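Long-range contact in extracellular endo-alpha-(1->5)-L-arabinanase 1 (Bacillus subtilis, PDB 1UV4), which cleaves internal alpha-1,5-linked L-arabinofuranosyl bonds of linear arabinan and sugar beet arabinan during plant cell-wall breakdown, with calcium as cofactor: residues A26-R38 and Y69-Y81. Numbering follows the deposited sequence.
Sequences ALGTGLTEERGLR and YGQNQWAPDIQYY. With CA (calcium ion), chain D.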
loop_
_atom_site.group_PDB
_atom_site.type_symbol
_atom_site.label_atom_id
_atom_site.label_comp_id
_atom_site.label_asym_id
_atom_site.label_seq_id
_atom_site.Cartn_x
_atom_site.Cartn_y
_atom_site.Cartn_z
ATOM N N ALA A 26 8.573 5.561 8.753
ATOM C CA ALA A 26 7.277 5.490 8.093
ATOM C C ALA A 26 7.362 6.301 6.815
ATOM O O ALA A 26 7.809 7.454 6.817
ATOM C CB ALA A 26 6.151 5.997 8.985
ATOM N N LEU A 27 6.978 5.701 5.699
ATOM C CA LEU A 27 6.999 6.409 4.433
ATOM C C LEU A 27 5.579 6.543 3.943
ATOM O O LEU A 27 4.719 5.700 4.260
ATOM C CB LEU A 27 7.820 5.673 3.387
ATOM C CG LEU A 27 9.284 5.474 3.748
ATOM C CD1 LEU A 27 9.457 4.350 4.689
ATOM C CD2 LEU A 27 10.140 5.191 2.478
ATOM N N GLY A 28 5.284 7.609 3.188
ATOM C CA GLY A 28 3.937 7.820 2.676
ATOM C C GLY A 28 4.006 8.592 1.379
ATOM O O GLY A 28 5.049 8.966 0.888
ATOM N N THR A 29 2.828 8.806 0.818
ATOM C CA THR A 29 2.689 9.679 -0.334
ATOM C C THR A 29 3.302 11.031 -0.039
ATOM O O THR A 29 3.104 11.577 1.039
ATOM C CB THR A 29 1.226 9.808 -0.673
ATOM O OG1 THR A 29 0.752 8.507 -1.078
ATOM C CG2 THR A 29 0.917 10.768 -1.799
ATOM N N GLY A 30 4.048 11.559 -0.994
ATOM C CA GLY A 30 4.559 12.903 -0.850
ATOM C C GLY A 30 3.438 13.925 -0.657
ATOM O O GLY A 30 2.282 13.765 -1.131
ATOM N N LEU A 31 3.751 14.992 0.068
ATOM C CA LEU A 31 2.877 16.160 0.101
ATOM C C LEU A 31 2.584 16.646 -1.290
ATOM O O LEU A 31 3.466 16.622 -2.157
ATOM C CB LEU A 31 3.441 17.274 0.960
ATOM C CG LEU A 31 3.811 16.949 2.407
ATOM C CD1 LEU A 31 4.320 18.170 3.098
ATOM C CD2 LEU A 31 2.625 16.303 3.187
ATOM N N THR A 32 1.334 17.030 -1.553
ATOM C CA THR A 32 0.935 17.379 -2.908
ATOM C C THR A 32 1.761 18.524 -3.497
ATOM O O THR A 32 2.080 18.506 -4.698
ATOM C CB THR A 32 -0.562 17.749 -2.969
ATOM O OG1 THR A 32 -1.338 16.577 -2.701
ATOM C CG2 THR A 32 -0.982 18.173 -4.398
ATOM N N GLU A 33 2.143 19.463 -2.640
ATOM C CA GLU A 33 2.907 20.647 -3.043
ATOM C C GLU A 33 4.431 20.383 -3.087
ATOM O O GLU A 33 5.211 21.328 -3.262
ATOM C CB GLU A 33 2.596 21.819 -2.093
ATOM C CG GLU A 33 3.384 21.776 -0.790
ATOM C CD GLU A 33 2.594 22.143 0.468
ATOM O OE1 GLU A 33 1.861 23.158 0.467
ATOM O OE2 GLU A 33 2.721 21.395 1.469
ATOM N N GLU A 34 4.852 19.123 -2.960
ATOM C CA GLU A 34 6.270 18.766 -3.012
ATOM C C GLU A 34 6.528 17.595 -3.919
ATOM O O GLU A 34 5.616 16.801 -4.297
ATOM C CB GLU A 34 6.828 18.455 -1.615
ATOM C CG GLU A 34 6.790 19.662 -0.687
ATOM C CD GLU A 34 7.319 19.438 0.732
ATOM O OE1 GLU A 34 7.757 18.329 1.098
ATOM O OE2 GLU A 34 7.292 20.432 1.493
ATOM N N ARG A 35 7.811 17.441 -4.203
ATOM C CA ARG A 35 8.295 16.320 -4.989
ATOM C C ARG A 35 8.569 15.130 -4.132
ATOM O O ARG A 35 9.030 15.281 -3.006
ATOM C CB ARG A 35 9.598 16.705 -5.725
ATOM C CG ARG A 35 9.411 17.842 -6.728
ATOM C CD ARG A 35 10.674 18.099 -7.553
ATOM N NE ARG A 35 10.573 19.287 -8.411
ATOM C CZ ARG A 35 11.086 20.492 -8.125
ATOM N NH1 ARG A 35 11.823 20.697 -7.036
ATOM N NH2 ARG A 35 10.900 21.517 -8.964
ATOM N N GLY A 36 8.327 13.943 -4.674
ATOM C CA GLY A 36 8.802 12.721 -4.074
ATOM C C GLY A 36 7.906 12.045 -3.066
ATOM O O GLY A 36 6.668 12.125 -3.154
ATOM N N LEU A 37 8.560 11.334 -2.152
ATOM C CA LEU A 37 7.935 10.486 -1.149
ATOM C C LEU A 37 8.253 11.031 0.231
ATOM O O LEU A 37 9.402 11.398 0.527
ATOM C CB LEU A 37 8.440 9.061 -1.217
ATOM C CG LEU A 37 8.087 8.369 -2.504
ATOM C CD1 LEU A 37 8.958 7.113 -2.677
ATOM C CD2 LEU A 37 6.622 8.054 -2.540
ATOM N N ARG A 38 7.237 11.035 1.098
ATOM C CA ARG A 38 7.329 11.518 2.477
ATOM C C ARG A 38 7.944 10.480 3.384
ATOM O O ARG A 38 7.597 9.275 3.316
ATOM C CB ARG A 38 5.948 11.847 2.952
ATOM C CG ARG A 38 5.840 12.439 4.361
ATOM C CD ARG A 38 4.608 13.234 4.558
ATOM N NE ARG A 38 4.235 13.648 5.912
ATOM C CZ ARG A 38 4.581 14.785 6.474
ATOM N NH1 ARG A 38 5.406 15.626 5.871
ATOM N NH2 ARG A 38 4.077 15.086 7.656
ATOM N N TYR A 69 2.952 13.524 -15.031
ATOM C CA TYR A 69 2.877 13.021 -13.670
ATOM C C TYR A 69 2.832 14.185 -12.701
ATOM O O TYR A 69 3.478 15.238 -12.909
ATOM C CB TYR A 69 4.027 12.054 -13.329
ATOM C CG TYR A 69 5.431 12.582 -13.382
ATOM C CD1 TYR A 69 5.991 13.242 -12.297
ATOM C CD2 TYR A 69 6.188 12.449 -14.523
ATOM C CE1 TYR A 69 7.262 13.744 -12.354
ATOM C CE2 TYR A 69 7.480 12.901 -14.593
ATOM C CZ TYR A 69 8.024 13.555 -13.503
ATOM O OH TYR A 69 9.299 14.016 -13.636
ATOM N N GLY A 70 2.067 13.975 -11.632
ATOM C CA GLY A 70 2.083 14.887 -10.513
ATOM C C GLY A 70 3.415 14.855 -9.801
ATOM O O GLY A 70 4.076 13.837 -9.743
ATOM N N GLN A 71 3.740 15.963 -9.164
ATOM C CA GLN A 71 5.115 16.098 -8.652
ATOM C C GLN A 71 5.348 15.169 -7.465
ATOM O O GLN A 71 6.466 14.736 -7.266
ATOM C CB GLN A 71 5.452 17.503 -8.292
ATOM C CG GLN A 71 4.648 18.095 -7.170
ATOM C CD GLN A 71 5.047 19.530 -6.885
ATOM O OE1 GLN A 71 6.110 19.991 -7.341
ATOM N NE2 GLN A 71 4.187 20.254 -6.207
ATOM N N ASN A 72 4.302 14.842 -6.699
ATOM C CA ASN A 72 4.447 13.947 -5.569
ATOM C C ASN A 72 4.272 12.523 -6.040
ATOM O O ASN A 72 3.407 12.201 -6.875
ATOM C CB ASN A 72 3.459 14.292 -4.417
ATOM C CG ASN A 72 1.959 14.050 -4.742
ATOM O OD1 ASN A 72 1.180 13.673 -3.840
ATOM N ND2 ASN A 72 1.542 14.360 -5.969
ATOM N N GLN A 73 5.100 11.618 -5.518
ATOM C CA GLN A 73 4.905 10.189 -5.795
ATOM C C GLN A 73 4.066 9.547 -4.672
ATOM O O GLN A 73 3.905 10.120 -3.609
ATOM C CB GLN A 73 6.216 9.430 -5.990
ATOM C CG GLN A 73 6.832 9.706 -7.389
ATOM C CD GLN A 73 7.218 11.146 -7.576
ATOM O OE1 GLN A 73 8.077 11.702 -6.889
ATOM N NE2 GLN A 73 6.569 11.800 -8.525
ATOM N N TRP A 74 3.448 8.400 -4.967
ATOM C CA TRP A 74 2.379 7.900 -4.102
ATOM C C TRP A 74 2.603 6.496 -3.575
ATOM O O TRP A 74 3.162 5.628 -4.241
ATOM C CB TRP A 74 0.990 7.841 -4.804
ATOM C CG TRP A 74 0.538 9.027 -5.573
ATOM C CD1 TRP A 74 1.073 10.288 -5.597
ATOM C CD2 TRP A 74 -0.522 9.032 -6.506
ATOM N NE1 TRP A 74 0.376 11.089 -6.478
ATOM C CE2 TRP A 74 -0.602 10.333 -7.052
ATOM C CE3 TRP A 74 -1.431 8.064 -6.945
ATOM C CZ2 TRP A 74 -1.563 10.690 -7.993
ATOM C CZ3 TRP A 74 -2.393 8.457 -7.890
ATOM C CH2 TRP A 74 -2.431 9.729 -8.387
ATOM N N ALA A 75 2.111 6.270 -2.369
ATOM C CA ALA A 75 1.851 4.925 -1.861
ATOM C C ALA A 75 3.070 4.001 -1.901
ATOM O O ALA A 75 3.092 2.972 -2.531
ATOM C CB ALA A 75 0.641 4.343 -2.578
ATOM N N PRO A 76 4.119 4.431 -1.199
ATOM C CA PRO A 76 5.337 3.627 -1.119
ATOM C C PRO A 76 5.104 2.318 -0.382
ATOM O O PRO A 76 4.212 2.180 0.445
ATOM C CB PRO A 76 6.287 4.555 -0.397
ATOM C CG PRO A 76 5.434 5.293 0.482
ATOM C CD PRO A 76 4.182 5.635 -0.360
ATOM N N ASP A 77 5.977 1.372 -0.686
ATOM C CA ASP A 77 5.966 0.104 -0.019
ATOM C C ASP A 77 7.391 -0.366 0.146
ATOM O O ASP A 77 8.147 -0.236 -0.788
ATOM C CB ASP A 77 5.113 -0.898 -0.788
ATOM C CG ASP A 77 4.979 -2.160 -0.049
ATOM O OD1 ASP A 77 4.209 -2.205 0.979
ATOM O OD2 ASP A 77 5.632 -3.221 -0.340
ATOM N N ILE A 78 7.725 -0.886 1.318
ATOM C CA ILE A 78 9.131 -1.220 1.600
ATOM C C ILE A 78 9.252 -2.539 2.320
ATOM O O ILE A 78 8.433 -2.885 3.167
ATOM C CB ILE A 78 9.783 -0.070 2.379
ATOM C CG1 ILE A 78 11.310 -0.228 2.403
ATOM C CG2 ILE A 78 9.206 0.072 3.750
ATOM C CD1 ILE A 78 12.027 1.002 2.898
ATOM N N GLN A 79 10.301 -3.265 1.974
ATOM C CA GLN A 79 10.703 -4.471 2.681
ATOM C C GLN A 79 12.200 -4.608 2.612
ATOM O O GLN A 79 12.823 -4.173 1.661
ATOM C CB GLN A 79 10.176 -5.720 2.003
ATOM C CG GLN A 79 8.686 -5.960 2.069
ATOM C CD GLN A 79 8.164 -6.442 3.430
ATOM O OE1 GLN A 79 7.044 -6.100 3.806
ATOM N NE2 GLN A 79 8.961 -7.175 4.155
ATOM N N TYR A 80 12.775 -5.279 3.591
ATOM C CA TYR A 80 14.168 -5.721 3.510
ATOM C C TYR A 80 14.185 -7.206 3.078
ATOM O O TYR A 80 13.577 -8.032 3.719
ATOM C CB TYR A 80 14.882 -5.516 4.859
ATOM C CG TYR A 80 16.379 -5.700 4.814
ATOM C CD1 TYR A 80 17.235 -4.643 4.506
ATOM C CD2 TYR A 80 16.925 -6.912 5.081
ATOM C CE1 TYR A 80 18.615 -4.815 4.476
ATOM C CE2 TYR A 80 18.305 -7.109 5.066
ATOM C CZ TYR A 80 19.145 -6.052 4.750
ATOM O OH TYR A 80 20.527 -6.303 4.761
ATOM N N TYR A 81 14.875 -7.543 1.995
ATOM C CA TYR A 81 14.880 -8.914 1.458
ATOM C C TYR A 81 16.167 -9.124 0.729
ATOM O O TYR A 81 16.571 -8.237 -0.030
ATOM C CB TYR A 81 13.690 -9.095 0.487
ATOM C CG TYR A 81 13.714 -10.344 -0.341
ATOM C CD1 TYR A 81 13.596 -11.595 0.246
ATOM C CD2 TYR A 81 13.855 -10.280 -1.732
ATOM C CE1 TYR A 81 13.627 -12.768 -0.534
ATOM C CE2 TYR A 81 13.873 -11.411 -2.511
ATOM C CZ TYR A 81 13.750 -12.660 -1.933
ATOM O OH TYR A 81 13.773 -13.812 -2.691
HETATM CA CA CA D . 3.756 -3.681 2.673
HETATM O O HOH W 1 7.955 19.680 -9.661
HETATM O O HOH W 2 5.459 -5.023 1.546
HETATM O O HOH W 3 5.687 -2.863 3.676
HETATM O O HOH W 4 4.935 -4.382 5.040
HETATM O O HOH W 5 3.045 -5.692 3.645
#
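Leu27 lays its CB against the ring of Pro76, 3.8 Å from CG, while its CD1 lies loosely beside CG2 of Ile78; compact apolar groups suit this buried layer, which Leu87 of strand 84-91 also lines. At Gly28 the backbone itself is the surface: Pro76 CD lies 3.4 Å from Gly28 C, and the ring meets the main chain through CD and CG, where a glycine puts no side chain in the way. Thr29 works with both branches. Its OG1, anti to the carbonyl carbon (chi1 -65°), accepts the N-H of Ala75 at 2.9 Å and also hydrogen-bonds Asp14, the inferred proton acceptor, whereas CG2 rests obliquely by the indole of Trp74. Threonine thus links Asp14 to the innermost strand of the next blade, for strands 23-29 and 74-81 belong to successive four-stranded antiparallel sheets of the five-bladed beta-propeller characteristic of family 43. Further along strand 74-81, Asp77 OD1 binds the calcium ion at 2.3 Å, joined there by Glu135 and Asp257. Gly30 N lies almost in line with the C=O of Gln73, 3.0 Å from its O, and donates to it. Beyond it the chain makes a type I turn, Leu31 to Glu34, and Thr32 O receives NE2 of Gln71 on an in-plane lone pair at 3.1 Å; the extended glutamine is long enough to cross to the turn. Arg35 crosses Gln71 at about a right angle, and a water joins its NE, weakly, to Gln71 OE1. Gly36, at backbone angles where a CB would jam against the preceding carbonyl oxygen, forms a single bridge with Asn72: its N donates to Gln71 O, and its O takes the N-H of Gln73 at 2.9 Å from above the carbonyl plane. Leu37 has a branched end suited to the buried place between Gln73 and Pro76, CD2 packing 3.7 Å from Gln73 CB, and it also touches Tyr89.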